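PDB 5BN3: NEQ263, which probably binds ATP as the NeqB subunit that, together with NeqA, forms the catalytic core of an archaeal ATP synthase. Local coordinates for residues Asn330-Ser333 / Lys334-Lys338; Ala148-Val151 / Ala152-Lys155; Glu377-Glu380 / Lys381-Lys385. All blocks are in the same frame, centred on the assembly; numbering follows the deposited sequence.

How the contacts relate
The three contacts follow one another along the chain, with no nesting and no crossing; each is local and sits at a helix end, N-terminal in contact 1, C-terminal in contacts 2 and 3. Contact 2 (148-155) comes first, in the nucleotide-binding domain, where it closes the turn from helix 140-151 towards strand 156-162. Contact 1 (330-338) follows within the C-terminal domain, capping helix 334-356 where the chain enters it from the loop after strand 324-325. Contact 3 (377-385) ends the next helix, 367-384, in the same domain. Contacts 1 and 3 do not touch, their nearest atoms being about 9 Å apart, but Val379 and Phe383 of contact 3 pack on helix 334-356, which contact 1 begins.

Contact 1 of 3, residues Asn330-Ser333 / Lys334-Lys338; sequences NGMS and KKHKK. With DIO (1,4-diethylene dioxide), chain N.
The N-cap of helix 334-356 is Ser333, and its bond to His336 shows how a single hydroxyl can cap the start of a helix. Ser333 OG accepts from His336 N at 2.9 Å, with an N-H...O angle of 159°. The hydroxyl reaches that amide because chi1, 69°, sets OG between the backbone N and the carbonyl carbon. The first full helical turn is closed from the same residue, where Lys337 N donates to Ser333 O, also at 2.9 Å.

Beside the cap, Met332 lies across the imidazole of His336, the two side chains running at about a right angle. Its CG stands over one ring face, 3.9 Å from the centroid and 9° off the normal, in a CH-pi contact, and SD lies over that face too. A bend at chi3 folds CE back over the CD2 side of the same face, 3.5 Å from His336 CD2. N-capping is thus joined to a small apolar contact across the first turn, since Met332 CB also meets the methylene Lys337 CG at 3.7 Å. These are the two positions of a hydrophobic staple, here filled on the helix side by the aliphatic part of a lysine whose extended chain runs on past Met332 O.

A dioxane molecule, probably from the crystallisation liquor, sits at the ring edge and takes a hydrogen bond from His336 ND1 to its O1 at 2.7 Å; Ser333 N and OG bond the same oxygen only weakly. On the protein side, the imidazole is buried, packed edge-to-face with Phe398 and touched by Ile110, while NE2 makes weak bonds to the carbonyls of Asp119 and Val120.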
# COMPACT_ATOMS: atom_id res chain seq x y z
N ASN B 330 19.92 35.47 3.89
CA ASN B 330 21.25 35.88 4.35
C ASN B 330 21.97 36.81 3.38
O ASN B 330 22.82 37.59 3.79
CB ASN B 330 22.13 34.65 4.61
CG ASN B 330 21.66 33.83 5.79
OD1 ASN B 330 20.83 34.27 6.58
ND2 ASN B 330 22.19 32.62 5.91
N GLY B 331 21.64 36.72 2.09
CA GLY B 331 22.35 37.48 1.08
C GLY B 331 21.58 38.62 0.45
O GLY B 331 22.12 39.36 -0.37
N MET B 332 20.31 38.78 0.83
CA MET B 332 19.45 39.76 0.18
C MET B 332 19.43 41.11 0.89
O MET B 332 19.39 41.19 2.12
CB MET B 332 18.02 39.21 0.08
CG MET B 332 17.92 37.93 -0.71
SD MET B 332 16.38 37.03 -0.43
CE MET B 332 15.21 38.20 -1.12
N SER B 333 19.47 42.18 0.09
CA SER B 333 19.29 43.53 0.59
C SER B 333 17.85 43.70 1.03
O SER B 333 17.02 42.83 0.77
CB SER B 333 19.62 44.55 -0.50
OG SER B 333 18.65 44.53 -1.53
N LYS B 334 17.54 44.80 1.71
CA LYS B 334 16.16 45.06 2.10
C LYS B 334 15.27 45.25 0.87
O LYS B 334 14.12 44.83 0.87
CB LYS B 334 16.07 46.28 3.03
CG LYS B 334 16.55 46.00 4.44
CD LYS B 334 15.78 44.86 5.08
CE LYS B 334 16.70 43.93 5.85
NZ LYS B 334 17.45 44.64 6.92
N LYS B 335 15.82 45.87 -0.16
CA LYS B 335 15.11 46.04 -1.42
C LYS B 335 14.84 44.70 -2.09
O LYS B 335 13.74 44.44 -2.59
CB LYS B 335 15.90 46.94 -2.37
CG LYS B 335 15.22 47.18 -3.71
CD LYS B 335 16.12 47.94 -4.67
CE LYS B 335 15.35 48.40 -5.90
NZ LYS B 335 16.21 49.10 -6.89
N HIS B 336 15.85 43.83 -2.09
CA HIS B 336 15.74 42.51 -2.68
C HIS B 336 14.68 41.68 -1.95
O HIS B 336 13.88 40.99 -2.58
CB HIS B 336 17.10 41.80 -2.63
CG HIS B 336 17.21 40.60 -3.51
ND1 HIS B 336 18.41 40.12 -3.97
CD2 HIS B 336 16.26 39.77 -4.01
CE1 HIS B 336 18.21 39.05 -4.71
NE2 HIS B 336 16.91 38.81 -4.75
N LYS B 337 14.68 41.77 -0.63
CA LYS B 337 13.68 41.08 0.19
C LYS B 337 12.27 41.54 -0.14
O LYS B 337 11.34 40.74 -0.20
CB LYS B 337 13.97 41.28 1.68
CG LYS B 337 15.24 40.59 2.17
CD LYS B 337 15.58 40.98 3.60
CE LYS B 337 16.88 40.33 4.06
NZ LYS B 337 17.27 40.74 5.44
N LYS B 338 12.13 42.84 -0.35
CA LYS B 338 10.83 43.43 -0.68
C LYS B 338 10.29 42.89 -2.00
O LYS B 338 9.11 42.54 -2.10
CB LYS B 338 10.94 44.95 -0.73
CG LYS B 338 9.63 45.65 -1.04
CD LYS B 338 9.84 47.12 -1.35
CE LYS B 338 8.58 47.75 -1.91
NZ LYS B 338 7.43 47.63 -0.96
C1 DIO N . 20.41 43.15 -3.82
C2 DIO N . 21.32 41.70 -2.39
C1' DIO N . 21.63 43.07 -4.68
C2' DIO N . 22.54 41.61 -3.24
O1 DIO N . 20.22 41.94 -3.18
O1' DIO N . 22.73 42.81 -3.90

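Contact 2 of 3, residues Ala148-Val151 / Ala152-Lys155; sequences ARNV and AKDK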
# COMPACT_ATOMS: atom_id res chain seq x y z
N ALA B 148 25.72 27.00 -14.32
CA ALA B 148 27.17 26.82 -14.30
C ALA B 148 27.89 27.85 -15.17
O ALA B 148 28.97 28.33 -14.82
CB ALA B 148 27.53 25.42 -14.74
N ARG B 149 27.28 28.18 -16.31
CA ARG B 149 27.85 29.15 -17.24
C ARG B 149 28.05 30.53 -16.60
O ARG B 149 28.99 31.25 -16.93
CB ARG B 149 26.95 29.28 -18.48
CG ARG B 149 27.55 30.09 -19.63
CD ARG B 149 26.47 30.60 -20.57
NE ARG B 149 25.54 29.55 -20.96
CZ ARG B 149 24.25 29.75 -21.21
NH1 ARG B 149 23.73 30.97 -21.11
NH2 ARG B 149 23.46 28.74 -21.56
N ASN B 150 27.17 30.88 -15.66
CA ASN B 150 27.16 32.23 -15.10
C ASN B 150 27.75 32.40 -13.70
O ASN B 150 28.20 33.49 -13.35
CB ASN B 150 25.74 32.81 -15.15
CG ASN B 150 25.25 33.04 -16.57
OD1 ASN B 150 25.78 33.89 -17.29
ND2 ASN B 150 24.23 32.29 -16.98
N VAL B 151 27.77 31.33 -12.91
CA VAL B 151 28.25 31.42 -11.53
C VAL B 151 29.65 30.85 -11.33
O VAL B 151 30.21 30.92 -10.24
CB VAL B 151 27.27 30.75 -10.53
CG1 VAL B 151 25.87 31.31 -10.68
CG2 VAL B 151 27.27 29.24 -10.71
N ALA B 152 30.22 30.28 -12.39
CA ALA B 152 31.52 29.62 -12.30
C ALA B 152 32.54 30.12 -13.33
O ALA B 152 33.41 29.37 -13.75
CB ALA B 152 31.36 28.12 -12.42
N LYS B 153 32.42 31.39 -13.72
CA LYS B 153 33.36 32.01 -14.65
C LYS B 153 34.76 32.10 -14.06
O LYS B 153 35.75 32.18 -14.78
CB LYS B 153 32.86 33.40 -15.04
CG LYS B 153 31.63 33.39 -15.94
CD LYS B 153 30.96 34.75 -16.02
CE LYS B 153 29.85 34.75 -17.07
NZ LYS B 153 28.97 35.95 -17.00
N ASP B 154 34.82 32.08 -12.73
CA ASP B 154 36.06 32.26 -12.00
C ASP B 154 36.42 31.02 -11.18
O ASP B 154 37.43 31.01 -10.47
CB ASP B 154 35.91 33.44 -11.05
CG ASP B 154 34.58 33.41 -10.30
OD1 ASP B 154 33.54 33.18 -10.95
OD2 ASP B 154 34.58 33.61 -9.07
N LYS B 155 35.59 29.98 -11.28
CA LYS B 155 35.72 28.82 -10.41
C LYS B 155 35.99 27.52 -11.16
O LYS B 155 35.65 27.39 -12.33
CB LYS B 155 34.44 28.67 -9.56
CG LYS B 155 34.01 29.94 -8.84
CD LYS B 155 32.70 29.71 -8.09
CE LYS B 155 32.23 30.98 -7.39
NZ LYS B 155 31.95 32.08 -8.35
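Lys155 turns back on the end of helix 140-151 and plants its ammonium group on a carbonyl there: NZ donates to Val151 O at 2.8 Å, with a C=O...N angle of 154° and the donor tilted 26° from the carbonyl plane. The lysine chain is straight as far as CE, and a final bend at chi4 (62°) turns NZ onto the oxygen. Asp154 grips the same nitrogen in a salt bridge, its OD2 lying 3.1 Å from Lys155 NZ and met on the syn side but somewhat out of the carboxylate plane, while the bond to OD1 is weak. An ammonium group beyond the last turn, where carbonyls point along the axis away from the helix, would be expected to be favourable, though Asp154 partly offsets its charge.

One step away, the last helical turn is already loosening. Ala152 N bonds only weakly to Ala148 O, at 3.4 Å, and Ala152 is the first residue to leave helical geometry. Lys153 lays its methylenes along the outside of this turn, CG 3.5 Å from Arg149 O, and its chain runs side by side with Asn150.

Farther out, Asn150 ND2 is held by the carbonyl of Gln146, and the guanidinium of Arg149 by Tyr388, through both a hydrogen bond to its carbonyl and a cation-pi contact. Ala148 and Ala152 rest on Leu222 of strand 220-226, whereas Val151 and Lys155 touch Leu111. The whole is the far end of a beta-alpha-beta crossover: strand 131-134, helix 140-151, then parallel strand 156-162 of the same sheet, with strands 220-226 and 273-281 between them, as in the core of P-loop NTPases.

Contact 3 of 3, residues Glu377-Glu380 / Lys381-Lys385; sequences ELVE and KEFIK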
# COMPACT_ATOMS: atom_id res chain seq x y z
N GLU B 377 -0.34 35.28 -14.67
CA GLU B 377 -0.22 34.99 -16.10
C GLU B 377 1.03 35.65 -16.68
O GLU B 377 1.78 35.03 -17.43
CB GLU B 377 -1.46 35.46 -16.86
CG GLU B 377 -1.41 35.17 -18.35
CD GLU B 377 -2.40 36.00 -19.15
OE1 GLU B 377 -3.41 36.45 -18.57
OE2 GLU B 377 -2.17 36.20 -20.36
N LEU B 378 1.25 36.91 -16.31
CA LEU B 378 2.38 37.68 -16.82
C LEU B 378 3.72 37.25 -16.20
O LEU B 378 4.76 37.32 -16.85
CB LEU B 378 2.16 39.17 -16.59
CG LEU B 378 1.00 39.85 -17.33
CD1 LEU B 378 0.77 41.25 -16.78
CD2 LEU B 378 1.29 39.92 -18.81
N VAL B 379 3.68 36.82 -14.94
CA VAL B 379 4.87 36.29 -14.28
C VAL B 379 5.42 35.10 -15.07
O VAL B 379 6.62 35.01 -15.32
CB VAL B 379 4.57 35.87 -12.82
CG1 VAL B 379 5.60 34.87 -12.32
CG2 VAL B 379 4.53 37.08 -11.92
N GLU B 380 4.52 34.21 -15.47
CA GLU B 380 4.92 33.02 -16.20
C GLU B 380 5.38 33.35 -17.62
O GLU B 380 6.28 32.70 -18.15
CB GLU B 380 3.77 32.00 -16.22
CG GLU B 380 3.38 31.50 -14.84
CD GLU B 380 2.14 30.62 -14.84
OE1 GLU B 380 1.51 30.47 -15.91
OE2 GLU B 380 1.81 30.06 -13.77
N LYS B 381 4.77 34.37 -18.23
CA LYS B 381 5.06 34.72 -19.62
C LYS B 381 6.26 35.63 -19.80
O LYS B 381 6.98 35.53 -20.79
CB LYS B 381 3.83 35.36 -20.27
CG LYS B 381 2.73 34.39 -20.63
CD LYS B 381 1.47 35.11 -21.09
CE LYS B 381 0.42 34.13 -21.57
NZ LYS B 381 -0.91 34.78 -21.77
N GLU B 382 6.48 36.53 -18.85
CA GLU B 382 7.49 37.58 -19.01
C GLU B 382 8.62 37.53 -17.99
O GLU B 382 9.71 38.05 -18.24
CB GLU B 382 6.82 38.96 -19.00
CG GLU B 382 5.66 39.09 -19.98
CD GLU B 382 5.22 40.53 -20.17
OE1 GLU B 382 5.77 41.42 -19.47
OE2 GLU B 382 4.34 40.78 -21.02
N PHE B 383 8.37 36.91 -16.84
CA PHE B 383 9.37 36.85 -15.78
C PHE B 383 10.08 35.50 -15.74
O PHE B 383 11.31 35.43 -15.83
CB PHE B 383 8.72 37.16 -14.43
CG PHE B 383 9.68 37.15 -13.27
CD1 PHE B 383 10.49 38.25 -13.02
CD2 PHE B 383 9.76 36.05 -12.43
CE1 PHE B 383 11.37 38.24 -11.96
CE2 PHE B 383 10.64 36.04 -11.37
CZ PHE B 383 11.45 37.14 -11.13
N ILE B 384 9.30 34.42 -15.62
CA ILE B 384 9.86 33.08 -15.60
C ILE B 384 10.43 32.69 -16.97
O ILE B 384 11.58 32.24 -17.06
CB ILE B 384 8.81 32.03 -15.17
CG1 ILE B 384 8.31 32.34 -13.76
CG2 ILE B 384 9.39 30.63 -15.22
CD1 ILE B 384 7.26 31.37 -13.25
N LYS B 385 9.64 32.86 -18.02
CA LYS B 385 10.06 32.54 -19.38
C LYS B 385 11.28 33.39 -19.75
O LYS B 385 11.27 34.61 -19.61
CB LYS B 385 8.92 32.77 -20.37
CG LYS B 385 9.21 32.28 -21.79
CD LYS B 385 8.01 32.49 -22.72
CE LYS B 385 8.33 32.10 -24.16
NZ LYS B 385 8.48 30.63 -24.34
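Val379 and Ile384 meet on the buried side of helix 367-384, where the last turn widens. Val379 O takes two amides: Ile384 N at 2.8 Å, nearly straight down the carbonyl (C=O...N angle 170°), and Phe383 N at 3.0 Å, from above the carbonyl plane. The straighter bond spans five residues and marks a pi-type turn. The side chains follow the backbone. Val379 CG1, roughly anti to its own N (chi1 158°), touches Ile384 CG1 and CD1, each 4.0 Å away, and lies 4.3 Å from Phe383 CD2. Putting an alanine at Ile384 removes CG1 and CD1, which would probably leave Val379 CG1 without these partners and open a gap towards Leu320 and Ile314. Phe383 and Val379 both press on Leu343 of helix 334-356.

The opposite character appears where the same helix meets solvent. Lys381, exposed and extended beyond CG, crosses Glu377 at a slant, forming a salt bridge between NZ and OE2; the modelled separation is very short and its exact value doubtful. Between the two sides, Glu382 runs alongside buried Leu378 in a loose contact, OE2 3.9 Å from Leu378 CD2, and both side chains touch helix 394-408.

Glu380 lies buried beside Ile384, its carboxylate held by Tyr347 and Arg354 of helix 334-356. The next five-residue bond is already weak, Lys385 N to Glu380 O at 3.4 Å; Lys385 is the first residue to leave helical geometry, and Arg392 takes up the carbonyls of Phe383 and Lys385. A pi-type turn thus finishes one helix of the helical C-terminal domain of V- and A-type ATP synthase subunits.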